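Local coordinates for Glyco_hydro_cc domain-containing protein (Trichoderma gamsii, PDB 6UBD) that probably binds beta-1,3-glucan oligosaccharides, as a subgroup VII member of glycoside hydrolase family GH128, at residues 212-216 against 217-221; 221-224 against 225-229; 266-269 against 270-274. All blocks are in the same frame, centred on the assembly; numbering follows the deposited sequence. Where two conformers were deposited one is given.

In the fold
The three interactions come in chain order and lie on the same side of the chain's centre. Interaction 1 starts helix 217-233 and interaction 2 continues it, the two sharing N221 with their centres about 11 Å apart. Interaction 3 belongs to helix 263-273, with its centre about 9 Å from that of interaction 2 and 16 Å from that of interaction 1. The two helices pack against each other, I224 meeting A267 and Y268, on the outside of a sheet in which strand 237-243, between them in sequence, runs parallel to strand 197-206, consistent with the (beta/alpha)8 barrel of this family.

Interaction 1. Residues 212-216 against 217-221; sequences TPCTD and QNQIN
The carboxylate of D216 caps the helix that begins at Q217. Its OD1 accepts the backbone N-H of Q219 at 2.9 Å, almost in line (169° at the hydrogen), through the lone pair that faces away from OD2. With CG anti to its own backbone N (chi1 -175°), the acid folds over the first turn, where the amides have no preceding carbonyl to bind; this is the classic N-cap. In the conformer described, the same OD1 also takes a bond from a water, which in turn accepts from N218 ND2, so two donors grip one oxygen. The main chain joins in, I220 N bonding to D216 O as the first regular turn closes.

The side chain of Q219 meets the incoming chain on C214: OE1 comes 3.6 Å from C214 CB, and a second water donates to it at 2.7 Å while accepting from T215 N. Next to this polar bridge the contact is apolar. I220 CG1 lies 3.7 Å from C214 CB, and its tip, CD1, is 3.6 Å from C214 O. Cutting I220 back to an alanine removes CG1 and CD1 from beside C214 and is likely to open a gap between the helix start and the incoming chain, with less cover for V251 and W252.

Further out, Q217 NE2 donates to N221 OD1 one turn on, approaching from above the carbonyl plane, and reaches S264 OG as well. C214 is fixed by its disulfide to C204 and a backbone bond to the same residue. The junction thus ties the antiparallel strand 212-213 to strand 197-206 and leads into helix 217-233, whose I220 rests on V251, W252 and S264, the last at the start of helix 263-273.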
loop_
_atom_site.group_PDB
_atom_site.type_symbol
_atom_site.label_atom_id
_atom_site.label_comp_id
_atom_site.label_asym_id
_atom_site.label_seq_id
_atom_site.Cartn_x
_atom_site.Cartn_y
_atom_site.Cartn_z
ATOM N N THR A 212 -17.204 7.653 -5.220
ATOM C CA THR A 212 -17.036 9.007 -5.808
ATOM C C THR A 212 -15.843 9.658 -5.113
ATOM O O THR A 212 -15.912 9.990 -3.926
ATOM C CB THR A 212 -18.288 9.895 -5.722
ATOM O OG1 THR A 212 -19.368 9.271 -6.394
ATOM C CG2 THR A 212 -18.088 11.267 -6.331
ATOM N N PRO A 213 -14.730 9.926 -5.848
ATOM C CA PRO A 213 -13.592 10.603 -5.254
ATOM C C PRO A 213 -13.966 11.987 -4.722
ATOM O O PRO A 213 -14.784 12.671 -5.324
ATOM C CB PRO A 213 -12.575 10.774 -6.403
ATOM C CG PRO A 213 -12.963 9.714 -7.403
ATOM C CD PRO A 213 -14.474 9.622 -7.275
ATOM N N CYS A 214 -13.364 12.397 -3.611
ATOM C CA CYS A 214 -13.493 13.815 -3.129
ATOM C C CYS A 214 -12.989 14.767 -4.222
ATOM O O CYS A 214 -11.997 14.440 -4.904
ATOM C CB CYS A 214 -12.705 14.034 -1.815
ATOM S SG CYS A 214 -13.163 12.848 -0.500
ATOM N N THR A 215 -13.645 15.920 -4.359
ATOM C CA THR A 215 -13.272 16.940 -5.376
ATOM C C THR A 215 -13.195 18.369 -4.797
ATOM O O THR A 215 -12.850 19.288 -5.552
ATOM C CB THR A 215 -14.291 16.936 -6.532
ATOM O OG1 THR A 215 -15.615 17.147 -5.967
ATOM C CG2 THR A 215 -14.245 15.692 -7.390
ATOM N N ASP A 216 -13.392 18.533 -3.498
ATOM C CA ASP A 216 -13.291 19.842 -2.842
ATOM C C ASP A 216 -11.876 20.017 -2.294
ATOM O O ASP A 216 -11.497 19.314 -1.358
ATOM C CB ASP A 216 -14.389 19.971 -1.791
ATOM C CG ASP A 216 -14.451 21.329 -1.126
ATOM O OD1 ASP A 216 -13.627 21.611 -0.228
ATOM O OD2 ASP A 216 -15.401 22.049 -1.464
ATOM N N GLN A 217 -11.118 20.960 -2.891
ATOM C CA GLN A 217 -9.713 21.121 -2.504
ATOM C C GLN A 217 -9.559 21.428 -1.014
ATOM O O GLN A 217 -8.615 20.915 -0.358
ATOM C CB GLN A 217 -8.987 22.135 -3.359
ATOM C CG GLN A 217 -7.470 22.110 -3.172
ATOM C CD GLN A 217 -6.814 20.865 -3.751
ATOM O OE1 GLN A 217 -6.802 20.729 -4.999
ATOM N NE2 GLN A 217 -6.257 20.011 -2.867
ATOM N N ASN A 218 -10.411 22.330 -0.493
ATOM C CA ASN A 218 -10.286 22.651 0.946
ATOM C C ASN A 218 -10.458 21.415 1.830
ATOM O O ASN A 218 -9.713 21.255 2.783
ATOM C CB ASN A 218 -11.301 23.785 1.236
ATOM C CG ASN A 218 -11.283 24.273 2.689
ATOM O OD1 ASN A 218 -10.362 25.022 3.045
ATOM N ND2 ASN A 218 -12.249 23.887 3.528
ATOM N N GLN A 219 -11.539 20.689 1.567
ATOM C CA GLN A 219 -11.794 19.427 2.340
ATOM C C GLN A 219 -10.613 18.436 2.198
ATOM O O GLN A 219 -10.237 17.816 3.235
ATOM C CB GLN A 219 -13.107 18.792 1.878
ATOM C CG GLN A 219 -13.448 17.453 2.610
ATOM C CD GLN A 219 -14.032 16.388 1.690
ATOM O OE1 GLN A 219 -14.026 16.530 0.460
ATOM N NE2 GLN A 219 -14.481 15.252 2.246
ATOM N N ILE A 220 -10.114 18.284 0.962
ATOM C CA ILE A 220 -9.002 17.312 0.709
ATOM C C ILE A 220 -7.774 17.727 1.504
ATOM O O ILE A 220 -7.086 16.918 2.159
ATOM C CB ILE A 220 -8.734 17.189 -0.806
ATOM C CG1 ILE A 220 -9.839 16.381 -1.499
ATOM C CG2 ILE A 220 -7.360 16.564 -1.044
ATOM C CD1 ILE A 220 -9.858 16.576 -2.972
ATOM N N ASN A 221 -7.455 19.055 1.482
ATOM C CA ASN A 221 -6.256 19.532 2.219
ATOM C C ASN A 221 -6.379 19.229 3.728
ATOM O O ASN A 221 -5.391 18.814 4.363
ATOM C CB ASN A 221 -6.037 21.041 1.992
ATOM C CG ASN A 221 -5.622 21.417 0.567
ATOM O OD1 ASN A 221 -5.285 20.532 -0.235
ATOM N ND2 ASN A 221 -5.654 22.741 0.288
HETATM O O HOH W 1 -15.184 16.612 -1.992
HETATM O O HOH W 2 -14.514 22.344 2.448
#

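Interaction 2. Residues 221-224 against 225-229; sequences NQWI and SDIVD
W223 and I227, one turn apart, lie side by side and point the same way, off the inner face of the helix. The CD1 methyl of I227 meets the six-membered ring of W223 obliquely: it is 3.6 Å from CH2 and 4.0 Å from the ring centroid, an off-centre CH-pi contact. The first torsion of the isoleucine (chi1 -148°) puts CG2 between its backbone N and carbonyl carbon, 3.5 Å from I224 O. Both residues also press on F202 of strand 197-206 and on M179 of helix 179-193. Helix 217-233 is the connection of a beta-alpha-beta crossover that joins the parallel strands 197-206 and 237-243: the face bearing W223 and I227 meets the sheet, while the pair Q222 and D226 lies on a more exposed side. The amide and carboxylate planes of that pair stand 42° apart, and the bend of the glutamine at chi2 (68°) carries NE2 along the helix to D226 OD1, to which it donates a hydrogen bond of 3.0 Å. That oxygen lies in the plane of the amide, whereas NE2 sits above the plane of the carboxylate. On another face, I224 and V228 pack on helix 263-273, I224 against A267 and V228 against Y268 and A271.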
loop_
_atom_site.group_PDB
_atom_site.type_symbol
_atom_site.label_atom_id
_atom_site.label_comp_id
_atom_site.label_asym_id
_atom_site.label_seq_id
_atom_site.Cartn_x
_atom_site.Cartn_y
_atom_site.Cartn_z
ATOM N N ASN A 221 -7.455 19.055 1.482
ATOM C CA ASN A 221 -6.256 19.532 2.219
ATOM C C ASN A 221 -6.379 19.229 3.728
ATOM O O ASN A 221 -5.391 18.814 4.363
ATOM C CB ASN A 221 -6.037 21.041 1.992
ATOM C CG ASN A 221 -5.622 21.417 0.567
ATOM O OD1 ASN A 221 -5.285 20.532 -0.235
ATOM N ND2 ASN A 221 -5.654 22.741 0.288
ATOM N N GLN A 222 -7.557 19.434 4.323
ATOM C CA GLN A 222 -7.770 19.149 5.744
ATOM C C GLN A 222 -7.708 17.615 5.992
ATOM O O GLN A 222 -7.178 17.217 7.041
ATOM C CB GLN A 222 -9.128 19.714 6.177
ATOM C CG GLN A 222 -9.295 19.657 7.680
ATOM C CD GLN A 222 -8.362 20.589 8.434
ATOM O OE1 GLN A 222 -8.309 21.817 8.191
ATOM N NE2 GLN A 222 -7.546 20.030 9.315
ATOM N N TRP A 223 -8.349 16.862 5.110
ATOM C CA TRP A 223 -8.323 15.352 5.230
ATOM C C TRP A 223 -6.880 14.788 5.230
ATOM O O TRP A 223 -6.528 13.928 6.083
ATOM C CB TRP A 223 -9.197 14.816 4.096
ATOM C CG TRP A 223 -9.471 13.326 4.178
ATOM C CD1 TRP A 223 -10.639 12.754 4.620
ATOM C CD2 TRP A 223 -8.641 12.253 3.681
ATOM N NE1 TRP A 223 -10.575 11.373 4.472
ATOM C CE2 TRP A 223 -9.385 11.070 3.867
ATOM C CE3 TRP A 223 -7.403 12.192 3.036
ATOM C CZ2 TRP A 223 -8.895 9.812 3.470
ATOM C CZ3 TRP A 223 -6.903 10.944 2.682
ATOM C CH2 TRP A 223 -7.640 9.775 2.895
ATOM N N ILE A 224 -6.050 15.305 4.331
ATOM C CA ILE A 224 -4.625 14.908 4.262
ATOM C C ILE A 224 -3.919 15.258 5.581
ATOM O O ILE A 224 -3.138 14.446 6.135
ATOM C CB ILE A 224 -3.932 15.449 3.008
ATOM C CG1 ILE A 224 -4.552 14.861 1.726
ATOM C CG2 ILE A 224 -2.445 15.220 3.139
ATOM C CD1 ILE A 224 -4.168 15.590 0.449
ATOM N N SER A 225 -4.111 16.523 6.014
ATOM C CA SER A 225 -3.432 16.949 7.256
ATOM C C SER A 225 -3.841 16.046 8.426
ATOM O O SER A 225 -3.040 15.602 9.251
ATOM C CB SER A 225 -3.746 18.403 7.527
ATOM O OG SER A 225 -3.137 18.896 8.726
ATOM N N ASP A 226 -5.152 15.865 8.548
ATOM C CA ASP A 226 -5.729 15.065 9.658
ATOM C C ASP A 226 -5.267 13.588 9.598
ATOM O O ASP A 226 -4.932 13.031 10.666
ATOM C CB ASP A 226 -7.261 15.142 9.627
ATOM C CG ASP A 226 -7.893 16.455 10.048
ATOM O OD1 ASP A 226 -7.165 17.307 10.599
ATOM O OD2 ASP A 226 -9.107 16.603 9.762
ATOM N N ILE A 227 -5.256 12.996 8.393
ATOM C CA ILE A 227 -4.913 11.556 8.299
ATOM C C ILE A 227 -3.444 11.310 8.607
ATOM O O ILE A 227 -3.093 10.281 9.282
ATOM C CB ILE A 227 -5.337 10.952 6.936
ATOM C CG1 ILE A 227 -5.711 9.483 7.168
ATOM C CG2 ILE A 227 -4.316 11.113 5.822
ATOM C CD1 ILE A 227 -6.183 8.713 5.971
ATOM N N VAL A 228 -2.523 12.178 8.224
ATOM C CA VAL A 228 -1.098 12.021 8.549
ATOM C C VAL A 228 -0.947 12.131 10.069
ATOM O O VAL A 228 -0.230 11.328 10.694
ATOM C CB VAL A 228 -0.227 12.996 7.761
ATOM C CG1 VAL A 228 1.175 13.050 8.288
ATOM C CG2 VAL A 228 -0.236 12.616 6.268
ATOM N N ASP A 229 -1.625 13.122 10.671
ATOM C CA ASP A 229 -1.495 13.234 12.135
ATOM C C ASP A 229 -2.009 11.945 12.807
ATOM O O ASP A 229 -1.428 11.505 13.815
ATOM C CB ASP A 229 -2.234 14.483 12.652
ATOM C CG ASP A 229 -1.601 15.828 12.325
ATOM O OD1 ASP A 229 -0.374 15.830 12.010
ATOM O OD2 ASP A 229 -2.339 16.886 12.424
#

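Interaction 3. Residues 266-269 against 270-274; sequences QAYL and NAISK
Four successive backbone bonds of the alpha-helical i to i+4 kind, from N270 N to Q266 O through S273 N to L269 O, hold 266-269 to 270-274, the bond from I272 N to Y268 O being the straightest (175° at the hydrogen). The same pair carries the main side-chain contact. I272 sets its CG2 methyl over one face of the Y268 ring, 3.8 Å from the centroid and 19° off the normal, displaced toward the rim with CE1 as its nearest ring atom at 3.6 Å. It is a CH-pi contact in which the branch methyl, not the chain end, does the touching; CD1 stays farther off, 4.1 Å from CE2.

The first torsion of I272 (chi1 66°) sets this up: CG2 is anti to the carbonyl carbon and faces the tyrosine, while CG1 is held between backbone N and carbonyl carbon. CG1 is then packed against the preceding turn, 3.4 Å from Y268 O and 3.5 Å from L269 O. The two residues form an i to i+4 aromatic-aliphatic pair on the side of the helix that packs on the sheet of this barrel-like fold.

The ring has further partners. Y268 OH bonds to G36 O, tying the helix to strand 35-38, W46 and Y268 stack edge-to-face, and the ring of Y242 meets that of Y268 with inclined planes. The buried tyrosine is thereby held at its hydroxyl, on one face by I272 CG2, and by the neighbouring rings. Helix 263-273 lies with Y268 and I272 on Y240 of strand 237-243 and with L269 and I272 against H49, while A267 packs on N221 and K274 on S225 of helix 217-233.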
loop_
_atom_site.group_PDB
_atom_site.type_symbol
_atom_site.label_atom_id
_atom_site.label_comp_id
_atom_site.label_asym_id
_atom_site.label_seq_id
_atom_site.Cartn_x
_atom_site.Cartn_y
_atom_site.Cartn_z
ATOM N N GLN A 266 1.064 19.103 -2.443
ATOM C CA GLN A 266 1.651 20.050 -1.460
ATOM C C GLN A 266 1.066 19.773 -0.067
ATOM O O GLN A 266 1.778 19.893 0.917
ATOM C CB GLN A 266 1.331 21.495 -1.854
ATOM C CG GLN A 266 2.070 22.024 -3.100
ATOM C CD GLN A 266 1.456 23.272 -3.686
ATOM O OE1 GLN A 266 1.128 23.367 -4.881
ATOM N NE2 GLN A 266 1.305 24.243 -2.796
ATOM N N ALA A 267 -0.224 19.446 0.048
ATOM C CA ALA A 267 -0.779 19.166 1.394
ATOM C C ALA A 267 -0.037 17.947 2.012
ATOM O O ALA A 267 0.293 17.931 3.151
ATOM C CB ALA A 267 -2.255 18.909 1.285
ATOM N N TYR A 268 0.213 16.899 1.216
ATOM C CA TYR A 268 0.982 15.726 1.717
ATOM C C TYR A 268 2.389 16.139 2.092
ATOM O O TYR A 268 2.851 15.791 3.209
ATOM C CB TYR A 268 0.954 14.560 0.728
ATOM C CG TYR A 268 1.495 13.226 1.281
ATOM C CD1 TYR A 268 0.891 12.642 2.405
ATOM C CD2 TYR A 268 2.580 12.568 0.704
ATOM C CE1 TYR A 268 1.336 11.399 2.863
ATOM C CE2 TYR A 268 3.023 11.319 1.151
ATOM C CZ TYR A 268 2.394 10.748 2.243
ATOM O OH TYR A 268 2.772 9.473 2.650
ATOM N N LEU A 269 3.068 16.893 1.209
ATOM C CA LEU A 269 4.462 17.342 1.506
ATOM C C LEU A 269 4.500 18.069 2.845
ATOM O O LEU A 269 5.386 17.818 3.717
ATOM C CB LEU A 269 4.941 18.265 0.388
ATOM C CG LEU A 269 6.307 18.921 0.576
ATOM C CD1 LEU A 269 7.382 17.922 0.613
ATOM C CD2 LEU A 269 6.562 19.962 -0.527
ATOM N N ASN A 270 3.593 19.019 3.038
ATOM C CA ASN A 270 3.618 19.845 4.264
ATOM C C ASN A 270 3.307 19.034 5.519
ATOM O O ASN A 270 3.859 19.248 6.531
ATOM C CB ASN A 270 2.734 21.096 4.116
ATOM C CG ASN A 270 3.251 22.066 3.044
ATOM O OD1 ASN A 270 4.439 22.016 2.616
ATOM N ND2 ASN A 270 2.304 22.781 2.479
ATOM N N ALA A 271 2.459 18.022 5.411
ATOM C CA ALA A 271 2.065 17.125 6.551
ATOM C C ALA A 271 3.250 16.237 6.925
ATOM O O ALA A 271 3.632 16.206 8.111
ATOM C CB ALA A 271 0.825 16.330 6.205
ATOM N N ILE A 272 3.855 15.557 5.954
ATOM C CA ILE A 272 4.977 14.625 6.290
ATOM C C ILE A 272 6.236 15.345 6.726
ATOM O O ILE A 272 6.998 14.853 7.575
ATOM C CB ILE A 272 5.276 13.666 5.116
ATOM C CG1 ILE A 272 5.825 14.368 3.868
ATOM C CG2 ILE A 272 4.019 12.818 4.804
ATOM C CD1 ILE A 272 6.214 13.431 2.717
ATOM N N SER A 273 6.404 16.599 6.304
ATOM C CA SER A 273 7.591 17.393 6.740
ATOM C C SER A 273 7.474 17.759 8.227
ATOM O O SER A 273 8.542 17.938 8.868
ATOM C CB SER A 273 7.777 18.614 5.847
ATOM O OG SER A 273 8.839 19.486 6.280
ATOM N N LYS A 274 6.279 17.833 8.787
ATOM C CA LYS A 274 6.084 18.143 10.227
ATOM C C LYS A 274 6.748 17.061 11.083
ATOM O O LYS A 274 6.990 17.320 12.279
ATOM C CB LYS A 274 4.588 18.196 10.638
ATOM C CG LYS A 274 3.772 19.305 10.046
ATOM C CD LYS A 274 2.308 19.230 10.478
ATOM C CE LYS A 274 1.400 20.109 9.625
ATOM N NZ LYS A 274 0.014 19.542 9.436
#